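Local coordinates for dTDP-glucose 4,6-dehydratase (Klebsiella pneumoniae, PDB 5U4Q), which binds NAD and probably acts on nucleotide-linked sugars as a dTDP-glucose 4,6-dehydratase of the NAD-dependent epimerase/dehydratase family, at residues L7-A12 / V31-M36; L62-R67 / L110-G115; K122-A127 / I174-L179. All blocks are in the same frame, centred on the assembly; numbering follows the deposited sequence.

Interaction 1 (L7-A12 / V31-M36); sequences LVTGAA and VGIDNM. With NAD (nicotinamide-adenine-dinucleotide), chain C.
Asp34 turns its CG anti to the backbone N (chi1 -159°), which carries the carboxylate across to the loop that follows strand 5-9 and up against the adenosine ribose of NAD. The two oxygens divide the ribose hydroxyls between them: OD1 of Asp34 takes O2B of NAD at 2.5 Å, and OD2 takes O3B at 2.7 Å. Each oxygen has a second grip. Ala12 N reaches OD2 of Asp34 at 3.1 Å from above the carboxylate plane, while Met36 N, two residues on, donates to the anti lone pair of OD1 at 2.8 Å and closes an Asx turn. Four donors thus fix the carboxylate's rotation, and they would be expected to stabilise its charge. The selenium of Met36, a selenomethionine on a chain bent at chi2 and chi3, folds back to lie 3.5 Å from Ala12 CB.

Behind this site the strands run parallel, with Val8 N bonding almost straight to Val31 O, and Ile33 N, less straight, to Val8 O. At their end Ile33 O receives Ala11 N at 3.1 Å and, more weakly, Gly10 N, so the chain curls over the strand end. Gly10 has positive phi, and a CB there would crowd O4B of NAD; at Gly32 a CB would collide with Ala11 CB, which instead sits 3.5 Å from Gly32 CA. CG1 of Ile33 sits over its own backbone, flanked by N and C (chi1 67°), side by side with Thr9, whose CG2 meets CD1 of Ile33.

This is the dinucleotide-binding beta-alpha-beta unit of a Rossmann fold, strand 5-9, helix 14-25 and strand 29-34. Helix 67-77 covers Leu7 and Ile33, helix 42-50 lies against Ala12 and Met36, and strands 81-84 and 57-61 extend the sheet.

Interaction 2 (L62-R67 / L110-G115); sequences LDLADR and LNILEG. With NAD (nicotinamide-adenine-dinucleotide), chain C.
The carboxamide of Asn111 points from helix 98-118 straight at the turn formed by residues 63-66, its CG anti to the carbonyl carbon (chi1 -67°). ND2 of Asn111 donates to Leu64 O at 2.7 Å along an almost straight line (170°), and the acceptor lies in the amide plane while the N-H meets a lone pair in the plane of the carbonyl. Both flat groups are therefore well set for one strong bond. Arg67 crosses Asn111 at about a right angle, its extended chain passing the amide with CG 4.2 Å from OD1 of Asn111. A water bonded to Arg67 O adds a weak link to that same OD1, whose other partner is the hydroxyl of Tyr99 of the second subunit; that tyrosine ring also makes a cation-pi contact with Arg67.

On the inner side, Leu64 CD2 touches the tip of Ile112, CD1, at 4.3 Å, and both leucine and isoleucine pack on Met70 and His84.

Two polar atoms of the turn meet the adenine of NAD. Leu64 N donates to N1A of NAD at 3.0 Å, and OD1 of Asp63 receives N6A at 3.0 Å. Through its anti lone pair that oxygen also accepts from Ala65 N, making an Asx turn, while OD2 of Asp63 is held by Asn35.

Leu64 thus uses both backbone polar groups, its N-H for the base and its C=O for the helix, so Asn111, in the second shell, is placed to steady the loop that binds the adenine. An acceptor at Asp63 and a donor at Leu64 match the amino group and ring nitrogen of adenine.

Interaction 3 (K122-A127 / I174-L179); sequences KHLVYA and IPTTGL. With NAD (nicotinamide-adenine-dinucleotide), chain C.
NE2 of His123 and OG1 of Thr177 are 2.8 Å apart in a hydrogen bond in which either may be the donor. The imidazole, its CG anti to the backbone N (chi1 -168°), meets the hydroxyl at its edge and in plane; ND1 is held at the same time by Leu234 O, so both ring nitrogens are engaged. CG2 of Val125 lies over one face of the ring. Four backbone bonds join the strands, from Leu124 N to Pro175 O at one end to Leu179 N to Tyr126 O at the other.

The chi1 of Tyr126, 63°, folds the side chain back above its own main chain and lays the ring over Gly178: the glycine CA sits 3.5 Å from the ring centroid, a CH-pi contact, and a CB there would clash with OH. A water links Tyr126 OH to Thr176 OG1, which also bonds to Ser169. On the other face of the sheet CG1 of Val125 packs against CD1 of Leu179 at 3.7 Å.

Parallel strands 123-129 and 176-185, joined through helix 153-172, belong to the Rossmann sheet, and Ala127 CB comes 3.4 Å from O3D of NAD at the nicotinamide ribose.

The three contacts come one after another along the chain, and all touch NAD. Interactions 1 and 3 lie in the same parallel sheet, their centres about 16 Å apart, with strand 81-84 between strands 5-9 and 123-129. Interaction 2 packs beside both: its centre is about 12 Å from that of interaction 1, which it meets through Thr9 and Ile112, and about 15 Å from that of interaction 3, where Ile112 and Leu113 of helix 98-118 rest on Leu124. Together they spread along the cofactor, interaction 2 at the adenine, interaction 1 at its ribose and interaction 3 by the nicotinamide ribose, while interaction 2 also reaches the second subunit.

Interaction 1 (L7-A12 / V31-M36)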
# COMPACT_ATOMS: atom_id res chain seq x y z
N LEU A 7 -12.87 -2.01 20.05
CA LEU A 7 -11.53 -2.55 20.00
C LEU A 7 -10.57 -1.36 19.82
O LEU A 7 -10.78 -0.56 18.91
CB LEU A 7 -11.32 -3.45 18.78
CG LEU A 7 -9.91 -3.96 18.51
CD1 LEU A 7 -9.36 -4.73 19.72
CD2 LEU A 7 -9.87 -4.81 17.24
N VAL A 8 -9.55 -1.28 20.66
CA VAL A 8 -8.49 -0.29 20.49
C VAL A 8 -7.21 -1.09 20.26
O VAL A 8 -6.72 -1.76 21.17
CB VAL A 8 -8.33 0.63 21.71
CG1 VAL A 8 -7.15 1.60 21.53
CG2 VAL A 8 -9.61 1.39 21.99
N THR A 9 -6.63 -1.01 19.06
CA THR A 9 -5.36 -1.67 18.81
C THR A 9 -4.25 -0.71 19.14
O THR A 9 -4.42 0.52 19.08
CB THR A 9 -5.23 -2.19 17.39
OG1 THR A 9 -4.93 -1.12 16.49
CG2 THR A 9 -6.49 -2.94 16.97
N GLY A 10 -3.11 -1.25 19.56
CA GLY A 10 -2.00 -0.38 19.97
C GLY A 10 -2.33 0.26 21.31
O GLY A 10 -1.82 1.34 21.62
N ALA A 11 -3.15 -0.40 22.12
CA ALA A 11 -3.64 0.15 23.38
C ALA A 11 -2.60 0.40 24.45
O ALA A 11 -2.87 1.19 25.36
CB ALA A 11 -4.73 -0.77 23.94
N ALA A 12 -1.44 -0.23 24.35
CA ALA A 12 -0.34 0.04 25.30
C ALA A 12 0.57 1.15 24.80
O ALA A 12 1.51 1.54 25.52
CB ALA A 12 0.48 -1.21 25.57
N VAL A 31 -11.79 -3.45 24.55
CA VAL A 31 -10.78 -4.48 24.50
C VAL A 31 -9.57 -3.80 23.85
O VAL A 31 -9.69 -3.20 22.77
CB VAL A 31 -11.19 -5.71 23.68
CG1 VAL A 31 -10.03 -6.69 23.57
CG2 VAL A 31 -12.43 -6.35 24.31
N GLY A 32 -8.44 -3.88 24.52
CA GLY A 32 -7.18 -3.33 24.02
C GLY A 32 -6.28 -4.48 23.62
O GLY A 32 -6.23 -5.50 24.32
N ILE A 33 -5.59 -4.35 22.48
CA ILE A 33 -4.58 -5.31 22.09
C ILE A 33 -3.28 -4.60 21.77
O ILE A 33 -3.29 -3.43 21.37
CB ILE A 33 -5.02 -6.22 20.92
CG1 ILE A 33 -5.17 -5.44 19.61
CG2 ILE A 33 -6.31 -6.94 21.26
CD1 ILE A 33 -5.36 -6.33 18.39
N ASP A 34 -2.15 -5.29 21.98
CA ASP A 34 -0.84 -4.76 21.70
C ASP A 34 0.10 -5.95 21.75
O ASP A 34 -0.15 -6.87 22.51
CB ASP A 34 -0.49 -3.72 22.76
CG ASP A 34 0.57 -2.76 22.31
OD1 ASP A 34 1.74 -3.20 22.11
OD2 ASP A 34 0.24 -1.55 22.16
N ASN A 35 1.16 -5.92 20.97
CA ASN A 35 2.15 -7.00 21.05
C ASN A 35 3.30 -6.70 21.99
O ASN A 35 4.22 -7.53 22.11
CB ASN A 35 2.64 -7.42 19.66
CG ASN A 35 3.55 -6.40 19.00
OD1 ASN A 35 3.76 -5.30 19.50
ND2 ASN A 35 4.11 -6.79 17.86
N MSE A 36 3.27 -5.53 22.64
CA MSE A 36 4.28 -5.15 23.64
C MSE A 36 5.66 -5.22 23.05
O MSE A 36 6.60 -5.67 23.72
CB MSE A 36 4.16 -6.03 24.90
CG MSE A 36 2.74 -6.08 25.46
SE MSE A 36 2.06 -4.31 25.95
CE MSE A 36 3.05 -4.01 27.61
PA NAD C . 3.24 3.84 19.69
O1A NAD C . 3.37 4.47 21.03
O2A NAD C . 4.41 3.10 19.07
O5B NAD C . 1.94 2.87 19.74
C5B NAD C . 1.67 1.85 18.80
C4B NAD C . 1.47 0.55 19.56
O4B NAD C . 1.26 -0.45 18.54
C3B NAD C . 2.68 0.13 20.38
O3B NAD C . 2.44 0.03 21.79
C2B NAD C . 3.09 -1.19 19.74
O2B NAD C . 3.57 -2.17 20.69
C1B NAD C . 1.85 -1.65 18.97
N9A NAD C . 2.15 -2.51 17.82
C8A NAD C . 3.04 -2.27 16.83
N7A NAD C . 3.06 -3.29 15.97
C5A NAD C . 2.17 -4.19 16.39
C6A NAD C . 1.73 -5.53 15.94
N6A NAD C . 2.23 -6.10 14.85
N1A NAD C . 0.80 -6.13 16.68
C2A NAD C . 0.28 -5.60 17.80
N3A NAD C . 0.65 -4.40 18.29
C4A NAD C . 1.58 -3.68 17.61
O3 NAD C . 2.83 4.92 18.57
PN NAD C . 1.63 5.99 18.57
O1N NAD C . 0.69 5.80 19.68
O2N NAD C . 2.34 7.33 18.31
O5D NAD C . 0.95 5.58 17.19
C5D NAD C . -0.41 5.21 17.03
C4D NAD C . -0.71 5.28 15.54
O4D NAD C . -0.72 6.66 15.11
C3D NAD C . 0.25 4.57 14.59
O3D NAD C . -0.52 3.95 13.56
C2D NAD C . 1.07 5.67 13.97
O2D NAD C . 1.53 5.37 12.63
C1D NAD C . 0.10 6.84 13.97
N1N NAD C . 0.79 8.14 14.05
C2N NAD C . 1.24 8.66 15.22
C3N NAD C . 1.89 9.91 15.26
C7N NAD C . 2.43 10.56 16.54
O7N NAD C . 2.83 11.74 16.50
N7N NAD C . 2.54 9.91 17.71
C4N NAD C . 2.08 10.60 14.08
C5N NAD C . 1.62 10.05 12.89
C6N NAD C . 1.00 8.81 12.89

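Interaction 2 (L62-R67 / L110-G115)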
# COMPACT_ATOMS: atom_id res chain seq x y z
N LEU A 62 -1.46 -9.63 21.64
CA LEU A 62 -1.76 -10.23 20.36
C LEU A 62 -1.06 -9.45 19.28
O LEU A 62 -1.02 -8.21 19.34
CB LEU A 62 -3.28 -10.15 20.13
CG LEU A 62 -3.91 -10.72 18.89
CD1 LEU A 62 -3.66 -12.21 18.80
CD2 LEU A 62 -5.40 -10.44 18.93
N ASP A 63 -0.51 -10.16 18.30
CA ASP A 63 0.12 -9.54 17.16
C ASP A 63 -0.91 -9.38 16.05
O ASP A 63 -1.68 -10.28 15.75
CB ASP A 63 1.29 -10.37 16.68
CG ASP A 63 2.29 -9.54 15.93
OD1 ASP A 63 1.95 -9.04 14.85
OD2 ASP A 63 3.42 -9.38 16.48
N LEU A 64 -0.91 -8.21 15.41
CA LEU A 64 -1.80 -7.94 14.28
C LEU A 64 -1.65 -8.95 13.14
O LEU A 64 -2.63 -9.20 12.42
CB LEU A 64 -1.51 -6.55 13.70
CG LEU A 64 -1.81 -5.32 14.53
CD1 LEU A 64 -1.29 -4.13 13.75
CD2 LEU A 64 -3.31 -5.20 14.81
N ALA A 65 -0.45 -9.53 13.02
CA ALA A 65 -0.15 -10.47 11.96
C ALA A 65 -0.55 -11.91 12.26
O ALA A 65 -0.41 -12.77 11.40
CB ALA A 65 1.33 -10.41 11.66
N ASP A 66 -1.05 -12.15 13.47
CA ASP A 66 -1.49 -13.50 13.90
C ASP A 66 -2.92 -13.66 13.36
O ASP A 66 -3.89 -13.24 13.98
CB ASP A 66 -1.42 -13.57 15.43
CG ASP A 66 -1.86 -14.90 16.02
OD1 ASP A 66 -2.42 -15.76 15.32
OD2 ASP A 66 -1.63 -15.07 17.23
N ARG A 67 -3.03 -14.29 12.19
CA ARG A 67 -4.31 -14.41 11.51
C ARG A 67 -5.37 -15.12 12.34
O ARG A 67 -6.48 -14.63 12.48
CB ARG A 67 -4.18 -15.12 10.15
CG ARG A 67 -5.52 -15.27 9.44
CD ARG A 67 -5.42 -15.96 8.10
NE ARG A 67 -6.76 -16.26 7.58
CZ ARG A 67 -7.01 -16.97 6.48
NH1 ARG A 67 -6.02 -17.47 5.75
NH2 ARG A 67 -8.28 -17.16 6.11
N LEU A 110 -4.90 -6.00 6.86
CA LEU A 110 -5.85 -6.91 6.24
C LEU A 110 -6.59 -7.71 7.30
O LEU A 110 -7.80 -7.89 7.17
CB LEU A 110 -5.19 -7.85 5.24
CG LEU A 110 -6.15 -8.80 4.51
CD1 LEU A 110 -7.27 -8.09 3.77
CD2 LEU A 110 -5.38 -9.72 3.57
N ASN A 111 -5.89 -8.18 8.34
CA ASN A 111 -6.58 -8.93 9.42
C ASN A 111 -7.65 -8.07 10.07
O ASN A 111 -8.73 -8.55 10.39
CB ASN A 111 -5.57 -9.49 10.44
CG ASN A 111 -4.70 -10.57 9.83
OD1 ASN A 111 -5.09 -11.17 8.83
ND2 ASN A 111 -3.51 -10.79 10.39
N ILE A 112 -7.35 -6.79 10.29
CA ILE A 112 -8.34 -5.87 10.82
C ILE A 112 -9.55 -5.78 9.86
O ILE A 112 -10.71 -5.85 10.32
CB ILE A 112 -7.74 -4.44 11.03
CG1 ILE A 112 -6.72 -4.42 12.17
CG2 ILE A 112 -8.80 -3.37 11.25
CD1 ILE A 112 -7.31 -4.46 13.55
N LEU A 113 -9.29 -5.57 8.56
CA LEU A 113 -10.39 -5.42 7.60
C LEU A 113 -11.25 -6.68 7.53
O LEU A 113 -12.48 -6.58 7.50
CB LEU A 113 -9.86 -5.06 6.22
CG LEU A 113 -9.26 -3.66 6.06
CD1 LEU A 113 -8.61 -3.54 4.68
CD2 LEU A 113 -10.31 -2.60 6.25
N GLU A 114 -10.59 -7.83 7.53
CA GLU A 114 -11.31 -9.12 7.51
C GLU A 114 -12.18 -9.28 8.73
O GLU A 114 -13.34 -9.73 8.63
CB GLU A 114 -10.35 -10.28 7.32
CG GLU A 114 -9.94 -10.47 5.87
CD GLU A 114 -11.09 -10.99 5.01
OE1 GLU A 114 -11.43 -12.17 5.23
OE2 GLU A 114 -11.61 -10.27 4.14
N GLY A 115 -11.64 -8.93 9.90
CA GLY A 115 -12.39 -9.00 11.15
C GLY A 115 -13.61 -8.10 11.08
O GLY A 115 -14.76 -8.50 11.46
PA NAD C . 3.24 3.84 19.69
O1A NAD C . 3.37 4.47 21.03
O2A NAD C . 4.41 3.10 19.07
O5B NAD C . 1.94 2.87 19.74
C5B NAD C . 1.67 1.85 18.80
C4B NAD C . 1.47 0.55 19.56
O4B NAD C . 1.26 -0.45 18.54
C3B NAD C . 2.68 0.13 20.38
O3B NAD C . 2.44 0.03 21.79
C2B NAD C . 3.09 -1.19 19.74
O2B NAD C . 3.57 -2.17 20.69
C1B NAD C . 1.85 -1.65 18.97
N9A NAD C . 2.15 -2.51 17.82
C8A NAD C . 3.04 -2.27 16.83
N7A NAD C . 3.06 -3.29 15.97
C5A NAD C . 2.17 -4.19 16.39
C6A NAD C . 1.73 -5.53 15.94
N6A NAD C . 2.23 -6.10 14.85
N1A NAD C . 0.80 -6.13 16.68
C2A NAD C . 0.28 -5.60 17.80
N3A NAD C . 0.65 -4.40 18.29
C4A NAD C . 1.58 -3.68 17.61
O3 NAD C . 2.83 4.92 18.57
PN NAD C . 1.63 5.99 18.57
O1N NAD C . 0.69 5.80 19.68
O2N NAD C . 2.34 7.33 18.31
O5D NAD C . 0.95 5.58 17.19
C5D NAD C . -0.41 5.21 17.03
C4D NAD C . -0.71 5.28 15.54
O4D NAD C . -0.72 6.66 15.11
C3D NAD C . 0.25 4.57 14.59
O3D NAD C . -0.52 3.95 13.56
C2D NAD C . 1.07 5.67 13.97
O2D NAD C . 1.53 5.37 12.63
C1D NAD C . 0.10 6.84 13.97
N1N NAD C . 0.79 8.14 14.05
C2N NAD C . 1.24 8.66 15.22
C3N NAD C . 1.89 9.91 15.26
C7N NAD C . 2.43 10.56 16.54
O7N NAD C . 2.83 11.74 16.50
N7N NAD C . 2.54 9.91 17.71
C4N NAD C . 2.08 10.60 14.08
C5N NAD C . 1.62 10.05 12.89
C6N NAD C . 1.00 8.81 12.89
O HOH W 1 -7.51 -12.72 10.70

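Interaction 3 (K122-A127 / I174-L179)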
# COMPACT_ATOMS: atom_id res chain seq x y z
N LYS A 122 -19.50 -1.75 12.76
CA LYS A 122 -20.25 -0.59 12.24
C LYS A 122 -19.41 0.62 11.85
O LYS A 122 -19.89 1.47 11.10
CB LYS A 122 -21.36 -0.21 13.21
CG LYS A 122 -22.41 -1.30 13.30
CD LYS A 122 -23.68 -0.85 14.00
CE LYS A 122 -24.79 -1.89 13.84
NZ LYS A 122 -24.50 -3.15 14.59
N HIS A 123 -18.19 0.72 12.38
CA HIS A 123 -17.30 1.82 12.00
C HIS A 123 -15.86 1.45 12.34
O HIS A 123 -15.59 1.03 13.49
CB HIS A 123 -17.66 3.13 12.70
CG HIS A 123 -16.98 4.34 12.15
ND1 HIS A 123 -16.95 5.54 12.83
CD2 HIS A 123 -16.34 4.55 10.98
CE1 HIS A 123 -16.32 6.44 12.08
NE2 HIS A 123 -15.92 5.86 10.97
N LEU A 124 -14.98 1.58 11.36
CA LEU A 124 -13.54 1.39 11.54
C LEU A 124 -12.87 2.72 11.33
O LEU A 124 -12.95 3.30 10.25
CB LEU A 124 -12.96 0.44 10.51
CG LEU A 124 -11.42 0.35 10.45
CD1 LEU A 124 -10.84 -0.19 11.74
CD2 LEU A 124 -11.03 -0.49 9.25
N VAL A 125 -12.20 3.20 12.38
CA VAL A 125 -11.39 4.40 12.34
C VAL A 125 -9.96 3.91 12.41
O VAL A 125 -9.65 3.04 13.21
CB VAL A 125 -11.70 5.37 13.48
CG1 VAL A 125 -10.79 6.60 13.44
CG2 VAL A 125 -13.15 5.82 13.41
N TYR A 126 -9.07 4.47 11.58
CA TYR A 126 -7.70 3.93 11.53
C TYR A 126 -6.71 5.04 11.31
O TYR A 126 -7.04 6.07 10.71
CB TYR A 126 -7.56 2.81 10.46
CG TYR A 126 -7.80 3.30 9.06
CD1 TYR A 126 -9.10 3.44 8.58
CD2 TYR A 126 -6.75 3.69 8.23
CE1 TYR A 126 -9.35 3.95 7.31
CE2 TYR A 126 -6.99 4.18 6.95
CZ TYR A 126 -8.29 4.34 6.50
OH TYR A 126 -8.53 4.87 5.26
N ALA A 127 -5.50 4.81 11.80
CA ALA A 127 -4.43 5.79 11.68
C ALA A 127 -3.76 5.73 10.32
O ALA A 127 -3.24 4.69 9.90
CB ALA A 127 -3.40 5.55 12.77
N ILE A 174 -18.53 -1.54 4.83
CA ILE A 174 -17.94 -1.25 6.13
C ILE A 174 -17.57 0.24 6.13
O ILE A 174 -16.75 0.65 5.31
CB ILE A 174 -16.65 -2.05 6.36
CG1 ILE A 174 -16.92 -3.55 6.19
CG2 ILE A 174 -16.08 -1.75 7.74
CD1 ILE A 174 -15.68 -4.38 5.91
N PRO A 175 -18.14 1.04 7.04
CA PRO A 175 -17.76 2.44 7.03
C PRO A 175 -16.35 2.63 7.57
O PRO A 175 -16.02 2.08 8.60
CB PRO A 175 -18.81 3.09 7.93
CG PRO A 175 -19.97 2.11 7.91
CD PRO A 175 -19.25 0.81 7.97
N THR A 176 -15.52 3.36 6.83
CA THR A 176 -14.13 3.56 7.25
C THR A 176 -13.77 5.02 7.25
O THR A 176 -14.16 5.78 6.32
CB THR A 176 -13.13 2.78 6.36
OG1 THR A 176 -13.15 3.26 5.01
CG2 THR A 176 -13.41 1.28 6.39
N THR A 177 -13.04 5.43 8.29
CA THR A 177 -12.50 6.77 8.39
C THR A 177 -11.00 6.68 8.72
O THR A 177 -10.61 6.19 9.80
CB THR A 177 -13.20 7.62 9.48
OG1 THR A 177 -14.60 7.65 9.25
CG2 THR A 177 -12.64 9.05 9.45
N GLY A 178 -10.16 7.17 7.80
CA GLY A 178 -8.73 7.26 8.04
C GLY A 178 -8.34 8.64 8.52
O GLY A 178 -8.90 9.65 8.08
N LEU A 179 -7.39 8.70 9.42
CA LEU A 179 -6.94 9.97 10.01
C LEU A 179 -5.45 10.16 9.76
O LEU A 179 -4.64 9.37 10.23
CB LEU A 179 -7.22 9.98 11.50
CG LEU A 179 -8.68 9.88 11.91
CD1 LEU A 179 -8.80 9.75 13.42
CD2 LEU A 179 -9.49 11.06 11.42
PA NAD C . 3.24 3.84 19.69
O1A NAD C . 3.37 4.47 21.03
O2A NAD C . 4.41 3.10 19.07
O5B NAD C . 1.94 2.87 19.74
C5B NAD C . 1.67 1.85 18.80
C4B NAD C . 1.47 0.55 19.56
O4B NAD C . 1.26 -0.45 18.54
C3B NAD C . 2.68 0.13 20.38
O3B NAD C . 2.44 0.03 21.79
C2B NAD C . 3.09 -1.19 19.74
O2B NAD C . 3.57 -2.17 20.69
C1B NAD C . 1.85 -1.65 18.97
N9A NAD C . 2.15 -2.51 17.82
C8A NAD C . 3.04 -2.27 16.83
N7A NAD C . 3.06 -3.29 15.97
C5A NAD C . 2.17 -4.19 16.39
C6A NAD C . 1.73 -5.53 15.94
N6A NAD C . 2.23 -6.10 14.85
N1A NAD C . 0.80 -6.13 16.68
C2A NAD C . 0.28 -5.60 17.80
N3A NAD C . 0.65 -4.40 18.29
C4A NAD C . 1.58 -3.68 17.61
O3 NAD C . 2.83 4.92 18.57
PN NAD C . 1.63 5.99 18.57
O1N NAD C . 0.69 5.80 19.68
O2N NAD C . 2.34 7.33 18.31
O5D NAD C . 0.95 5.58 17.19
C5D NAD C . -0.41 5.21 17.03
C4D NAD C . -0.71 5.28 15.54
O4D NAD C . -0.72 6.66 15.11
C3D NAD C . 0.25 4.57 14.59
O3D NAD C . -0.52 3.95 13.56
C2D NAD C . 1.07 5.67 13.97
O2D NAD C . 1.53 5.37 12.63
C1D NAD C . 0.10 6.84 13.97
N1N NAD C . 0.79 8.14 14.05
C2N NAD C . 1.24 8.66 15.22
C3N NAD C . 1.89 9.91 15.26
C7N NAD C . 2.43 10.56 16.54
O7N NAD C . 2.83 11.74 16.50
N7N NAD C . 2.54 9.91 17.71
C4N NAD C . 2.08 10.60 14.08
C5N NAD C . 1.62 10.05 12.89
C6N NAD C . 1.00 8.81 12.89
O HOH W 2 -11.17 5.34 5.08